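Long-range contact in EmGH1 (Erythrobacter marinus, PDB 5Z87), which probably hydrolyses beta-glucosidic bonds, as a family 3 glycoside hydrolase whose N-terminal domain belongs to the TIM-barrel class: residues Q62-A68 with I89-A95. Sequence-based numbering, arbitrary orientation.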
loop_
_atom_site.group_PDB
_atom_site.type_symbol
_atom_site.label_atom_id
_atom_site.label_comp_id
_atom_site.label_asym_id
_atom_site.label_seq_id
_atom_site.Cartn_x
_atom_site.Cartn_y
_atom_site.Cartn_z
ATOM N N GLN A 62 22.494 -12.289 31.533
ATOM C CA GLN A 62 21.387 -13.067 30.995
ATOM C C GLN A 62 20.615 -12.338 29.891
ATOM O O GLN A 62 19.717 -12.943 29.300
ATOM C CB GLN A 62 20.432 -13.458 32.133
ATOM C CG GLN A 62 21.088 -14.296 33.232
ATOM C CD GLN A 62 21.519 -15.667 32.738
ATOM O OE1 GLN A 62 20.729 -16.410 32.140
ATOM N NE2 GLN A 62 22.795 -16.003 32.956
ATOM N N LEU A 63 20.931 -11.077 29.589
ATOM C CA LEU A 63 20.192 -10.324 28.579
ATOM C C LEU A 63 20.923 -10.255 27.244
ATOM O O LEU A 63 20.473 -9.546 26.338
ATOM C CB LEU A 63 19.887 -8.911 29.085
ATOM C CG LEU A 63 19.328 -8.837 30.513
ATOM C CD1 LEU A 63 18.883 -7.439 30.849
ATOM C CD2 LEU A 63 18.172 -9.805 30.700
ATOM N N ASN A 64 22.034 -10.973 27.099
ATOM C CA ASN A 64 22.830 -10.969 25.878
ATOM C C ASN A 64 22.660 -12.291 25.141
ATOM O O ASN A 64 22.593 -13.351 25.772
ATOM C CB ASN A 64 24.311 -10.741 26.197
ATOM C CG ASN A 64 24.532 -9.530 27.087
ATOM O OD1 ASN A 64 23.886 -8.507 26.905
ATOM N ND2 ASN A 64 25.447 -9.642 28.053
ATOM N N CYS A 65 22.595 -12.229 23.805
ATOM C CA CYS A 65 22.506 -13.423 22.959
ATOM C C CYS A 65 23.286 -13.225 21.664
ATOM O O CYS A 65 22.710 -12.909 20.614
ATOM C CB CYS A 65 21.049 -13.766 22.649
ATOM S SG CYS A 65 20.830 -15.334 21.770
ATOM N N PRO A 66 24.607 -13.414 21.695
ATOM C CA PRO A 66 25.404 -13.327 20.464
ATOM C C PRO A 66 25.285 -14.610 19.654
ATOM O O PRO A 66 24.669 -15.592 20.071
ATOM C CB PRO A 66 26.838 -13.145 20.979
ATOM C CG PRO A 66 26.846 -13.978 22.244
ATOM C CD PRO A 66 25.447 -13.768 22.861
ATOM N N ARG A 67 25.897 -14.582 18.476
ATOM C CA ARG A 67 26.028 -15.797 17.692
ATOM C C ARG A 67 26.945 -16.781 18.406
ATOM O O ARG A 67 27.948 -16.395 19.013
ATOM C CB ARG A 67 26.564 -15.483 16.298
ATOM C CG ARG A 67 25.875 -16.278 15.209
ATOM C CD ARG A 67 26.350 -15.872 13.830
ATOM N NE ARG A 67 25.539 -14.777 13.318
ATOM C CZ ARG A 67 24.425 -14.945 12.613
ATOM N NH1 ARG A 67 23.733 -13.879 12.203
ATOM N NH2 ARG A 67 24.008 -16.177 12.326
ATOM N N ALA A 68 26.594 -18.064 18.317
ATOM C CA ALA A 68 27.288 -19.101 19.072
ATOM C C ALA A 68 28.761 -19.227 18.702
ATOM O O ALA A 68 29.585 -19.550 19.568
ATOM C CB ALA A 68 26.595 -20.444 18.858
ATOM N N ILE A 89 25.829 -16.279 30.310
ATOM C CA ILE A 89 25.289 -15.692 29.092
ATOM C C ILE A 89 23.800 -15.985 29.044
ATOM O O ILE A 89 23.342 -17.029 29.516
ATOM C CB ILE A 89 26.048 -16.230 27.846
ATOM C CG1 ILE A 89 25.806 -15.348 26.616
ATOM C CG2 ILE A 89 25.707 -17.693 27.560
ATOM C CD1 ILE A 89 26.885 -15.491 25.561
ATOM N N GLY A 90 23.036 -15.045 28.497
ATOM C CA GLY A 90 21.627 -15.280 28.249
ATOM C C GLY A 90 21.376 -16.394 27.252
ATOM O O GLY A 90 20.726 -17.393 27.570
ATOM N N GLY A 91 21.879 -16.230 26.030
ATOM C CA GLY A 91 21.708 -17.250 25.017
ATOM C C GLY A 91 22.798 -17.157 23.976
ATOM O O GLY A 91 23.607 -16.227 23.965
ATOM N N VAL A 92 22.822 -18.157 23.101
ATOM C CA VAL A 92 23.595 -18.091 21.872
ATOM C C VAL A 92 22.657 -18.463 20.739
ATOM O O VAL A 92 21.649 -19.152 20.926
ATOM C CB VAL A 92 24.839 -19.014 21.857
ATOM C CG1 VAL A 92 25.891 -18.515 22.823
ATOM C CG2 VAL A 92 24.454 -20.469 22.129
ATOM N N TYR A 93 23.007 -17.995 19.551
ATOM C CA TYR A 93 22.214 -18.221 18.356
ATOM C C TYR A 93 23.021 -19.052 17.377
ATOM O O TYR A 93 24.186 -18.739 17.111
ATOM C CB TYR A 93 21.808 -16.891 17.717
ATOM C CG TYR A 93 21.103 -17.026 16.393
ATOM C CD1 TYR A 93 20.056 -17.918 16.230
ATOM C CD2 TYR A 93 21.467 -16.239 15.314
ATOM C CE1 TYR A 93 19.392 -18.020 15.016
ATOM C CE2 TYR A 93 20.809 -16.331 14.098
ATOM C CZ TYR A 93 19.781 -17.216 13.952
ATOM O OH TYR A 93 19.146 -17.305 12.739
ATOM N N SER A 94 22.406 -20.120 16.868
ATOM C CA SER A 94 22.963 -20.880 15.752
ATOM C C SER A 94 24.241 -21.634 16.140
ATOM O O SER A 94 25.330 -21.359 15.618
ATOM C CB SER A 94 23.209 -19.936 14.565
ATOM O OG SER A 94 23.256 -20.651 13.353
ATOM N N ALA A 95 24.108 -22.598 17.051
ATOM C CA ALA A 95 25.226 -23.400 17.527
ATOM C C ALA A 95 25.452 -24.647 16.688
ATOM O O ALA A 95 26.481 -25.309 16.856
ATOM C CB ALA A 95 25.003 -23.810 18.989
HETATM O O HOH W 1 24.237 -18.327 31.703
#
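Asn64, Pro66 and Ala68 meet Gly91 and Tyr93 through three backbone hydrogen bonds that tie the two segments side by side in parallel. Gly91 N donates to Asn64 O (3.0 Å), Tyr93 N to Pro66 O, and Ala68 N to Tyr93 O (2.8 Å, 162° at the hydrogen), with Arg67 and Tyr93 forming the single bridge. The pairing has a gap at Pro66, whose nitrogen carries no hydrogen; its CD lies 3.3 Å from Gly91 O, while Cys65 CA approaches the same oxygen in a CA-H...O contact.

Apolar groups fill in around the paired backbones. Pro66 and Ile89 meet tip to tip, CD against CD1 at 3.5 Å, and the Ala68 methyl touches both Val92 and Ala95, 3.7 Å from Ala95 CB. Helix 101-116 packs against Ile89, Val92 and Ala95.

Arg67 and Tyr93 run side by side in the same direction. NH2 of Arg67 comes within 3.7 Å of Tyr93 CE2, yet the planes are 54° apart, so this is no flat stack; CD2 of the ring lies over a guanidinium face near its rim. Trp314 offers Arg67 a cation-pi contact, and Tyr93 OH is hydrogen-bonded to Glu130.

At the start of the pairing, a bend at chi2 (-66°) turns the Gln62 amide back toward Ile89. NE2 of Gln62 donates to a water, 3.0 Å away, that also accepts from Ile89 N, while OE1 receives Lys380 NZ, which bonds Gly90 O too. A leucine here would probably leave Lys380 short of an acceptor and the bridging water without its amide donor.

With 345-346 beside 64-65 and 126-129 beside 91-93, the three backbone bonds are consistent with adjoining first and second strands of the family's TIM-like barrel; two of them use the backbone N and O of Tyr93, whose side chain lines the pocket where dithiothreitol is bound.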